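Long-range contacts in RNA-dependent RNA polymerase (PDB 6DX3), which contains a viral ovarian tumour (OTU) domain cysteine protease that probably acts as a deubiquitinase, removing ubiquitin from conjugated proteins: residues Ser19-Glu24 with Asp128-Tyr133; Glu30-Pro35 with Tyr151-Pro156; Lys113-Ile118 with Gly134-Leu139. All coordinates share one frame; numbering follows the deposited sequence.

Contact 1 of 3, residues Ser19-Glu24 with Asp128-Tyr133; sequences SPVDLE and DYVVRY
Tyr129 touches Ser19 with the root of its side chain, CB lying 3.6 Å from Ser19 O. Its CG sits between the backbone N and the carbonyl carbon (chi1 80°), and the ring leads away from strand 19-24 to stack with His120 and meet the ring of Tyr18. The pyrrolidine of Pro20 is on the same face of the sheet, and its contact with Tyr129 is made by the backbones, whose CA atoms approach to 4.0 Å as an antiparallel non-hydrogen-bonded pair. Val130 CG1, on the face it shares with Ser19, packs on Ser19 CB and also meets Val21 CG1 at 3.7 Å, the two valine side chains crossing at about a right angle. Ser19 OG turns elsewhere, bonded to Pro20 O and to the backbone N of Asp8. Strand 17-24 belongs to an N-terminal hairpin that extends the central sheet of the OTU fold, as in other nairovirus vOTUs. Ser19 and Val130 form a hydrogen-bonded pair with bonds both ways, Val130 N to Ser19 O at 2.8 Å and Ser19 N to Val130 O at 2.9 Å. Farther along, the pairing turns irregular at the corner of Asp128. Val21 N still reaches Asp128 O at 3.1 Å, but from well above the carbonyl plane (66° out of it), while Asp128 CA-H approaches Val21 O and Asp128 OD1 accepts a hydrogen bond from His120.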
loop_
_atom_site.group_PDB
_atom_site.type_symbol
_atom_site.label_atom_id
_atom_site.label_comp_id
_atom_site.label_asym_id
_atom_site.label_seq_id
_atom_site.Cartn_x
_atom_site.Cartn_y
_atom_site.Cartn_z
ATOM N N SER A 19 1.257 1.576 14.133
ATOM C CA SER A 19 0.330 1.909 15.197
ATOM C C SER A 19 -0.695 0.800 15.380
ATOM O O SER A 19 -1.291 0.355 14.388
ATOM C CB SER A 19 -0.389 3.227 14.905
ATOM O OG SER A 19 -1.505 3.396 15.761
ATOM N N PRO A 20 -0.918 0.329 16.604
ATOM C CA PRO A 20 -2.079 -0.528 16.849
ATOM C C PRO A 20 -3.360 0.284 16.783
ATOM O O PRO A 20 -3.392 1.466 17.137
ATOM C CB PRO A 20 -1.831 -1.072 18.260
ATOM C CG PRO A 20 -0.996 -0.017 18.917
ATOM C CD PRO A 20 -0.117 0.543 17.822
ATOM N N VAL A 21 -4.422 -0.357 16.294
ATOM C CA VAL A 21 -5.746 0.249 16.209
ATOM C C VAL A 21 -6.788 -0.802 16.572
ATOM O O VAL A 21 -6.487 -1.986 16.727
ATOM C CB VAL A 21 -6.052 0.837 14.810
ATOM C CG1 VAL A 21 -5.069 1.940 14.447
ATOM C CG2 VAL A 21 -6.049 -0.258 13.757
ATOM N N ASP A 22 -8.032 -0.343 16.711
ATOM C CA ASP A 22 -9.196 -1.205 16.949
ATOM C C ASP A 22 -10.345 -0.571 16.168
ATOM O O ASP A 22 -11.082 0.266 16.698
ATOM C CB ASP A 22 -9.526 -1.337 18.431
ATOM C CG ASP A 22 -10.852 -2.043 18.675
ATOM O OD1 ASP A 22 -10.869 -3.293 18.649
ATOM O OD2 ASP A 22 -11.870 -1.349 18.893
ATOM N N LEU A 23 -10.493 -0.967 14.905
ATOM C CA LEU A 23 -11.305 -0.196 13.977
ATOM C C LEU A 23 -12.220 -1.071 13.131
ATOM O O LEU A 23 -11.788 -2.048 12.515
ATOM C CB LEU A 23 -10.403 0.682 13.076
ATOM C CG LEU A 23 -11.041 1.372 11.873
ATOM C CD1 LEU A 23 -10.621 2.832 11.804
ATOM C CD2 LEU A 23 -10.619 0.658 10.600
ATOM N N GLU A 24 -13.498 -0.708 13.147
ATOM C CA GLU A 24 -14.483 -1.154 12.171
ATOM C C GLU A 24 -14.202 -0.371 10.890
ATOM O O GLU A 24 -14.437 0.840 10.842
ATOM C CB GLU A 24 -15.896 -0.857 12.676
ATOM C CG GLU A 24 -16.391 -1.603 13.949
ATOM C CD GLU A 24 -16.216 -3.104 13.900
ATOM O OE1 GLU A 24 -15.149 -3.598 14.315
ATOM O OE2 GLU A 24 -17.159 -3.801 13.472
ATOM N N ASP A 128 -6.533 -4.416 13.320
ATOM C CA ASP A 128 -5.867 -4.347 14.615
ATOM C C ASP A 128 -4.536 -3.608 14.594
ATOM O O ASP A 128 -3.998 -3.317 15.668
ATOM C CB ASP A 128 -5.650 -5.759 15.191
ATOM C CG ASP A 128 -4.738 -6.613 14.327
ATOM O OD1 ASP A 128 -4.740 -6.436 13.090
ATOM O OD2 ASP A 128 -4.017 -7.468 14.885
ATOM N N TYR A 129 -3.983 -3.304 13.421
ATOM C CA TYR A 129 -2.814 -2.437 13.348
ATOM C C TYR A 129 -2.746 -1.818 11.960
ATOM O O TYR A 129 -3.382 -2.291 11.014
ATOM C CB TYR A 129 -1.515 -3.185 13.695
ATOM C CG TYR A 129 -0.913 -4.044 12.597
ATOM C CD1 TYR A 129 -0.112 -3.485 11.607
ATOM C CD2 TYR A 129 -1.105 -5.420 12.582
ATOM C CE1 TYR A 129 0.450 -4.262 10.613
ATOM C CE2 TYR A 129 -0.540 -6.211 11.594
ATOM C CZ TYR A 129 0.234 -5.624 10.610
ATOM O OH TYR A 129 0.799 -6.396 9.622
ATOM N N VAL A 130 -1.963 -0.748 11.856
ATOM C CA VAL A 130 -1.805 0.001 10.615
ATOM C C VAL A 130 -0.358 0.465 10.514
ATOM O O VAL A 130 0.274 0.784 11.527
ATOM C CB VAL A 130 -2.789 1.194 10.552
ATOM C CG1 VAL A 130 -2.540 2.164 11.703
ATOM C CG2 VAL A 130 -2.702 1.909 9.209
ATOM N N VAL A 131 0.180 0.470 9.295
ATOM C CA VAL A 131 1.498 1.031 9.034
ATOM C C VAL A 131 1.345 2.167 8.035
ATOM O O VAL A 131 0.469 2.142 7.163
ATOM C CB VAL A 131 2.509 -0.023 8.524
ATOM C CG1 VAL A 131 2.629 -1.173 9.519
ATOM C CG2 VAL A 131 2.116 -0.531 7.152
ATOM N N ARG A 132 2.199 3.178 8.173
ATOM C CA ARG A 132 2.124 4.376 7.349
ATOM C C ARG A 132 3.476 4.629 6.707
ATOM O O ARG A 132 4.484 4.773 7.407
ATOM C CB ARG A 132 1.691 5.594 8.170
ATOM C CG ARG A 132 1.491 6.850 7.328
ATOM C CD ARG A 132 1.139 8.050 8.185
ATOM N NE ARG A 132 2.304 8.571 8.890
ATOM C CZ ARG A 132 2.241 9.280 10.011
ATOM N NH1 ARG A 132 1.064 9.554 10.557
ATOM N NH2 ARG A 132 3.353 9.714 10.585
ATOM N N TYR A 133 3.493 4.679 5.379
ATOM C CA TYR A 133 4.653 5.119 4.611
ATOM C C TYR A 133 4.388 6.566 4.211
ATOM O O TYR A 133 3.666 6.829 3.249
ATOM C CB TYR A 133 4.875 4.223 3.396
ATOM C CG TYR A 133 5.265 2.808 3.755
ATOM C CD1 TYR A 133 6.596 2.462 3.948
ATOM C CD2 TYR A 133 4.303 1.818 3.903
ATOM C CE1 TYR A 133 6.957 1.171 4.277
ATOM C CE2 TYR A 133 4.655 0.524 4.236
ATOM C CZ TYR A 133 5.984 0.205 4.419
ATOM O OH TYR A 133 6.344 -1.084 4.747
#

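Contact 2 of 3, residues Glu30-Pro35 with Tyr151-Pro156; sequences EIVNQP and YDYLKP
Glu30 and Lys155 form one antiparallel hydrogen-bonded pair and Val32 and Tyr153 the next, with Ile31 facing Leu154 between them. The bond from Glu30 N to Lys155 O is short, at 2.7 Å, and its return, Lys155 N to Glu30 O, is almost straight. In the second pair, Val32 N reaches Tyr153 O at 2.8 Å. Val32 O is gripped from opposite faces of its plane by Tyr153 N, at 3.3 Å, and by Gln34 NE2, whose side chain bends back at chi2 (-55°).

Past the strand end, a carboxylate takes over the pairing. Asp152 CG lies anti to its carbonyl carbon (chi1 -75°), and OD1 accepts Gln34 N at 2.8 Å on its anti side. The same oxygen is bonded by His150 NE2; OD2 has a salt bridge to Arg147 and is joined through a water to Asn33 ND2. Glu30 OE1 and Lys155 NZ make only a long ion pair.

Apolar contacts line both faces. Val32 CG2 meets the Tyr153 ring at its edge, in plane, 3.9 Å from CD2, and also touches Lys155 CB. On the other face, the side chains of Ile31 and Leu154 run side by side, CG1 3.9 Å from CD2; Ile31 CG2 also touches Asp152 CB.

Strand 29-32 thus closes one margin of the sheet. The His150-Asp152 pair at the start of strand 150-156, next to helix 40-49, is consistent with the histidine-acid part of an OTU cysteine protease triad, with Gln34 N as a second-shell donor to its carboxylate.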
loop_
_atom_site.group_PDB
_atom_site.type_symbol
_atom_site.label_atom_id
_atom_site.label_comp_id
_atom_site.label_asym_id
_atom_site.label_seq_id
_atom_site.Cartn_x
_atom_site.Cartn_y
_atom_site.Cartn_z
ATOM N N GLU A 30 -15.195 3.045 2.744
ATOM C CA GLU A 30 -15.888 2.106 1.877
ATOM C C GLU A 30 -14.847 1.182 1.260
ATOM O O GLU A 30 -13.842 1.652 0.714
ATOM C CB GLU A 30 -16.668 2.826 0.775
ATOM C CG GLU A 30 -16.776 2.016 -0.508
ATOM C CD GLU A 30 -17.732 2.619 -1.507
ATOM O OE1 GLU A 30 -18.580 3.438 -1.097
ATOM O OE2 GLU A 30 -17.630 2.272 -2.702
ATOM N N ILE A 31 -15.073 -0.123 1.366
ATOM C CA ILE A 31 -14.168 -1.103 0.777
ATOM C C ILE A 31 -14.418 -1.129 -0.726
ATOM O O ILE A 31 -15.479 -1.564 -1.180
ATOM C CB ILE A 31 -14.359 -2.494 1.393
ATOM C CG1 ILE A 31 -14.124 -2.448 2.906
ATOM C CG2 ILE A 31 -13.434 -3.506 0.722
ATOM C CD1 ILE A 31 -14.605 -3.687 3.638
ATOM N N VAL A 32 -13.446 -0.653 -1.503
ATOM C CA VAL A 32 -13.518 -0.711 -2.959
ATOM C C VAL A 32 -12.783 -1.977 -3.384
ATOM O O VAL A 32 -11.550 -2.015 -3.420
ATOM C CB VAL A 32 -12.928 0.540 -3.613
ATOM C CG1 VAL A 32 -13.147 0.496 -5.120
ATOM C CG2 VAL A 32 -13.553 1.792 -3.017
ATOM N N ASN A 33 -13.546 -3.019 -3.702
ATOM C CA ASN A 33 -12.957 -4.329 -3.946
ATOM C C ASN A 33 -12.145 -4.327 -5.234
ATOM O O ASN A 33 -12.577 -3.803 -6.264
ATOM C CB ASN A 33 -14.047 -5.399 -4.011
ATOM C CG ASN A 33 -14.971 -5.361 -2.813
ATOM O OD1 ASN A 33 -16.071 -4.810 -2.879
ATOM N ND2 ASN A 33 -14.529 -5.945 -1.705
ATOM N N GLN A 34 -10.961 -4.917 -5.163
ATOM C CA GLN A 34 -10.044 -5.055 -6.279
ATOM C C GLN A 34 -10.029 -6.495 -6.778
ATOM O O GLN A 34 -10.368 -7.420 -6.034
ATOM C CB GLN A 34 -8.631 -4.628 -5.858
ATOM C CG GLN A 34 -8.554 -3.186 -5.391
ATOM C CD GLN A 34 -9.086 -2.219 -6.430
ATOM O OE1 GLN A 34 -8.684 -2.257 -7.594
ATOM N NE2 GLN A 34 -9.994 -1.346 -6.015
ATOM N N PRO A 35 -9.667 -6.718 -8.044
ATOM C CA PRO A 35 -9.676 -8.084 -8.584
ATOM C C PRO A 35 -8.855 -9.037 -7.727
ATOM O O PRO A 35 -7.802 -8.679 -7.196
ATOM C CB PRO A 35 -9.071 -7.911 -9.980
ATOM C CG PRO A 35 -9.428 -6.511 -10.358
ATOM C CD PRO A 35 -9.369 -5.715 -9.083
ATOM N N TYR A 151 -5.257 -7.440 -1.261
ATOM C CA TYR A 151 -5.291 -6.015 -0.952
ATOM C C TYR A 151 -6.517 -5.391 -1.599
ATOM O O TYR A 151 -6.793 -5.636 -2.777
ATOM C CB TYR A 151 -4.029 -5.299 -1.454
ATOM C CG TYR A 151 -2.794 -5.479 -0.601
ATOM C CD1 TYR A 151 -2.574 -4.676 0.514
ATOM C CD2 TYR A 151 -1.836 -6.431 -0.925
ATOM C CE1 TYR A 151 -1.444 -4.825 1.291
ATOM C CE2 TYR A 151 -0.698 -6.587 -0.155
ATOM C CZ TYR A 151 -0.509 -5.780 0.955
ATOM O OH TYR A 151 0.618 -5.934 1.730
ATOM N N ASP A 152 -7.245 -4.583 -0.834
ATOM C CA ASP A 152 -8.341 -3.787 -1.364
ATOM C C ASP A 152 -8.072 -2.316 -1.079
ATOM O O ASP A 152 -7.267 -1.967 -0.210
ATOM C CB ASP A 152 -9.696 -4.195 -0.760
ATOM C CG ASP A 152 -10.228 -5.499 -1.331
ATOM O OD1 ASP A 152 -10.174 -5.690 -2.564
ATOM O OD2 ASP A 152 -10.700 -6.338 -0.539
ATOM N N TYR A 153 -8.750 -1.452 -1.828
ATOM C CA TYR A 153 -8.673 -0.016 -1.609
ATOM C C TYR A 153 -9.721 0.414 -0.593
ATOM O O TYR A 153 -10.825 -0.134 -0.555
ATOM C CB TYR A 153 -8.879 0.747 -2.919
ATOM C CG TYR A 153 -8.729 2.246 -2.772
ATOM C CD1 TYR A 153 -7.480 2.816 -2.565
ATOM C CD2 TYR A 153 -9.833 3.088 -2.834
ATOM C CE1 TYR A 153 -7.331 4.182 -2.424
ATOM C CE2 TYR A 153 -9.691 4.463 -2.697
ATOM C CZ TYR A 153 -8.435 5.002 -2.493
ATOM O OH TYR A 153 -8.273 6.361 -2.353
ATOM N N LEU A 154 -9.365 1.394 0.233
ATOM C CA LEU A 154 -10.279 1.976 1.209
ATOM C C LEU A 154 -10.489 3.442 0.859
ATOM O O LEU A 154 -9.529 4.220 0.820
ATOM C CB LEU A 154 -9.742 1.828 2.635
ATOM C CG LEU A 154 -9.667 0.402 3.191
ATOM C CD1 LEU A 154 -8.855 0.371 4.481
ATOM C CD2 LEU A 154 -11.060 -0.168 3.421
ATOM N N LYS A 155 -11.739 3.810 0.602
ATOM C CA LYS A 155 -12.095 5.173 0.253
ATOM C C LYS A 155 -12.874 5.808 1.390
ATOM O O LYS A 155 -13.855 5.216 1.860
ATOM C CB LYS A 155 -12.932 5.194 -1.030
ATOM C CG LYS A 155 -13.691 6.487 -1.271
ATOM C CD LYS A 155 -14.762 6.288 -2.331
ATOM C CE LYS A 155 -15.791 7.401 -2.296
ATOM N NZ LYS A 155 -17.176 6.893 -2.514
ATOM N N PRO A 156 -12.465 6.986 1.867
ATOM C CA PRO A 156 -13.185 7.637 2.969
ATOM C C PRO A 156 -14.674 7.747 2.674
ATOM O O PRO A 156 -15.083 8.049 1.551
ATOM C CB PRO A 156 -12.520 9.012 3.062
ATOM C CG PRO A 156 -11.138 8.786 2.542
ATOM C CD PRO A 156 -11.264 7.742 1.464
HETATM O O HOH W 1 -12.473 -7.986 -1.714
#

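Contact 3 of 3, residues Lys113-Ile118 with Gly134-Leu139; sequences KVTVYI and GEDPML
Thr115, just before strand 116-121, and Tyr117 within it meet the loop that links strand 126-133 to strand 142-147. Thr115 OG1 accepts the backbone N of Asp136 at 3.1 Å in a fairly straight bond (162°). The hydroxyl is placed by a chi1 of -60°, which sets OG1 anti to the carbonyl carbon and leaves CG2 to rest on Gly134 CA and C, 3.7 Å from each. Gly134 adopts backbone angles (phi 125°) that suit glycine, and its bare CA comes within 3.5 Å of Thr115 OG1. Asp136 CB closes against the same hydroxyl, and OD2 is joined to Thr115 N through a water that accepts from the amide and donates to the carboxylate.

Strand 116-121 lies between the two strands that this loop connects, so the loop has to pass across its end to reach the neighbour on the other side. Tyr117 holds the crossing segment with its phenol. OH donates to Asp136 O at 2.7 Å, in the carbonyl plane, while that oxygen lies at the ring edge, in the plane of the ring. Both backbone polar atoms of Asp136 are therefore gripped by side chains of 113-118. Met138 crosses the Tyr117 side chain at about a right angle: its CA makes an off-centre CH-pi contact 4.1 Å from the ring centroid, CG sits over one face toward the rim, and CB packs 3.9 Å from CE1. Beyond the phenol, Pro137 O is taken by Ser141 OG and Met138 O by Asn143 ND2.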
loop_
_atom_site.group_PDB
_atom_site.type_symbol
_atom_site.label_atom_id
_atom_site.label_comp_id
_atom_site.label_asym_id
_atom_site.label_seq_id
_atom_site.Cartn_x
_atom_site.Cartn_y
_atom_site.Cartn_z
ATOM N N LYS A 113 5.915 10.207 -4.010
ATOM C CA LYS A 113 5.802 11.212 -2.955
ATOM C C LYS A 113 4.354 11.334 -2.480
ATOM O O LYS A 113 3.768 12.419 -2.444
ATOM C CB LYS A 113 6.347 12.564 -3.418
ATOM C CG LYS A 113 7.865 12.649 -3.432
ATOM C CD LYS A 113 8.345 13.847 -4.227
ATOM C CE LYS A 113 9.012 13.417 -5.522
ATOM N NZ LYS A 113 8.139 12.495 -6.303
ATOM N N VAL A 114 3.769 10.190 -2.140
ATOM C CA VAL A 114 2.409 10.110 -1.626
ATOM C C VAL A 114 2.422 9.188 -0.417
ATOM O O VAL A 114 3.174 8.208 -0.383
ATOM C CB VAL A 114 1.417 9.609 -2.701
ATOM C CG1 VAL A 114 1.784 8.203 -3.163
ATOM C CG2 VAL A 114 -0.016 9.645 -2.178
ATOM N N THR A 115 1.607 9.510 0.580
ATOM C CA THR A 115 1.531 8.715 1.796
ATOM C C THR A 115 0.528 7.585 1.609
ATOM O O THR A 115 -0.537 7.776 1.015
ATOM C CB THR A 115 1.137 9.592 2.985
ATOM O OG1 THR A 115 2.119 10.621 3.167
ATOM C CG2 THR A 115 1.040 8.767 4.256
ATOM N N VAL A 116 0.886 6.399 2.100
ATOM C CA VAL A 116 0.039 5.217 1.996
ATOM C C VAL A 116 -0.142 4.614 3.380
ATOM O O VAL A 116 0.841 4.343 4.079
ATOM C CB VAL A 116 0.625 4.168 1.030
ATOM C CG1 VAL A 116 -0.280 2.943 0.978
ATOM C CG2 VAL A 116 0.804 4.761 -0.362
ATOM N N TYR A 117 -1.396 4.410 3.772
ATOM C CA TYR A 117 -1.745 3.657 4.969
ATOM C C TYR A 117 -2.098 2.236 4.553
ATOM O O TYR A 117 -2.861 2.041 3.601
ATOM C CB TYR A 117 -2.932 4.286 5.702
ATOM C CG TYR A 117 -2.668 5.616 6.378
ATOM C CD1 TYR A 117 -2.971 5.799 7.720
ATOM C CD2 TYR A 117 -2.146 6.693 5.673
ATOM C CE1 TYR A 117 -2.747 7.009 8.345
ATOM C CE2 TYR A 117 -1.916 7.907 6.289
ATOM C CZ TYR A 117 -2.220 8.059 7.625
ATOM O OH TYR A 117 -1.997 9.265 8.248
ATOM N N ILE A 118 -1.552 1.252 5.261
ATOM C CA ILE A 118 -1.867 -0.154 5.032
ATOM C C ILE A 118 -2.542 -0.678 6.291
ATOM O O ILE A 118 -1.887 -0.865 7.325
ATOM C CB ILE A 118 -0.627 -0.988 4.688
ATOM C CG1 ILE A 118 0.193 -0.314 3.586
ATOM C CG2 ILE A 118 -1.039 -2.389 4.257
ATOM C CD1 ILE A 118 1.437 -1.102 3.197
ATOM N N GLY A 134 4.956 7.501 4.959
ATOM C CA GLY A 134 4.730 8.916 4.753
ATOM C C GLY A 134 4.236 9.593 6.018
ATOM O O GLY A 134 4.103 8.980 7.076
ATOM N N GLU A 135 3.953 10.889 5.880
ATOM C CA GLU A 135 3.559 11.723 7.007
ATOM C C GLU A 135 2.159 12.307 6.894
ATOM O O GLU A 135 1.649 12.830 7.891
ATOM C CB GLU A 135 4.550 12.884 7.188
ATOM C CG GLU A 135 6.010 12.483 7.130
ATOM C CD GLU A 135 6.471 11.808 8.402
ATOM O OE1 GLU A 135 5.764 11.925 9.423
ATOM O OE2 GLU A 135 7.542 11.164 8.382
ATOM N N ASP A 136 1.524 12.234 5.728
ATOM C CA ASP A 136 0.293 12.974 5.505
ATOM C C ASP A 136 -0.846 12.423 6.362
ATOM O O ASP A 136 -0.841 11.247 6.740
ATOM C CB ASP A 136 -0.099 12.922 4.031
ATOM C CG ASP A 136 0.810 13.763 3.160
ATOM O OD1 ASP A 136 1.404 14.729 3.683
ATOM O OD2 ASP A 136 0.925 13.461 1.954
ATOM N N PRO A 137 -1.827 13.260 6.696
ATOM C CA PRO A 137 -3.012 12.764 7.401
ATOM C C PRO A 137 -3.727 11.680 6.606
ATOM O O PRO A 137 -3.524 11.509 5.401
ATOM C CB PRO A 137 -3.886 14.015 7.549
ATOM C CG PRO A 137 -2.917 15.149 7.529
ATOM C CD PRO A 137 -1.821 14.732 6.590
ATOM N N MET A 138 -4.586 10.944 7.313
ATOM C CA MET A 138 -5.252 9.787 6.724
ATOM C C MET A 138 -6.135 10.181 5.547
ATOM O O MET A 138 -6.165 9.487 4.522
ATOM C CB MET A 138 -6.070 9.073 7.798
ATOM C CG MET A 138 -6.812 7.840 7.327
ATOM S SD MET A 138 -7.958 7.257 8.590
ATOM C CE MET A 138 -9.126 8.616 8.647
ATOM N N LEU A 139 -6.856 11.296 5.667
ATOM C CA LEU A 139 -7.837 11.683 4.661
ATOM C C LEU A 139 -7.211 12.224 3.380
ATOM O O LEU A 139 -7.915 12.336 2.372
ATOM C CB LEU A 139 -8.796 12.724 5.244
ATOM C CG LEU A 139 -9.698 12.214 6.371
ATOM C CD1 LEU A 139 -10.559 13.338 6.930
ATOM C CD2 LEU A 139 -10.564 11.061 5.883
HETATM O O HOH W 2 -0.308 11.867 0.213
#

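From the N terminus, strand 17-24 opens contact 1, closed only when the chain returns at 128-133 after an excursion about half helical. Strand 29-32, outermost on the far side of the sheet from strand 10-11, opens contact 2, completed last, at 151-156. Between these, 113-118 leaves helix 102-112 and meets 134-139 in contact 3, the shortest of the three loops. Contacts 1 and 2 cross, as do 1 and 3, whereas contact 3 is nested inside the loop closed by contact 2. Neighbouring strands couple contacts 1 and 3 directly, with Val131 O 2.9 Å from Ile118 N, a probable hydrogen bond. Contacts 2 and 3 touch more lightly, through Tyr151 on Ile118 and Pro156 on Leu139.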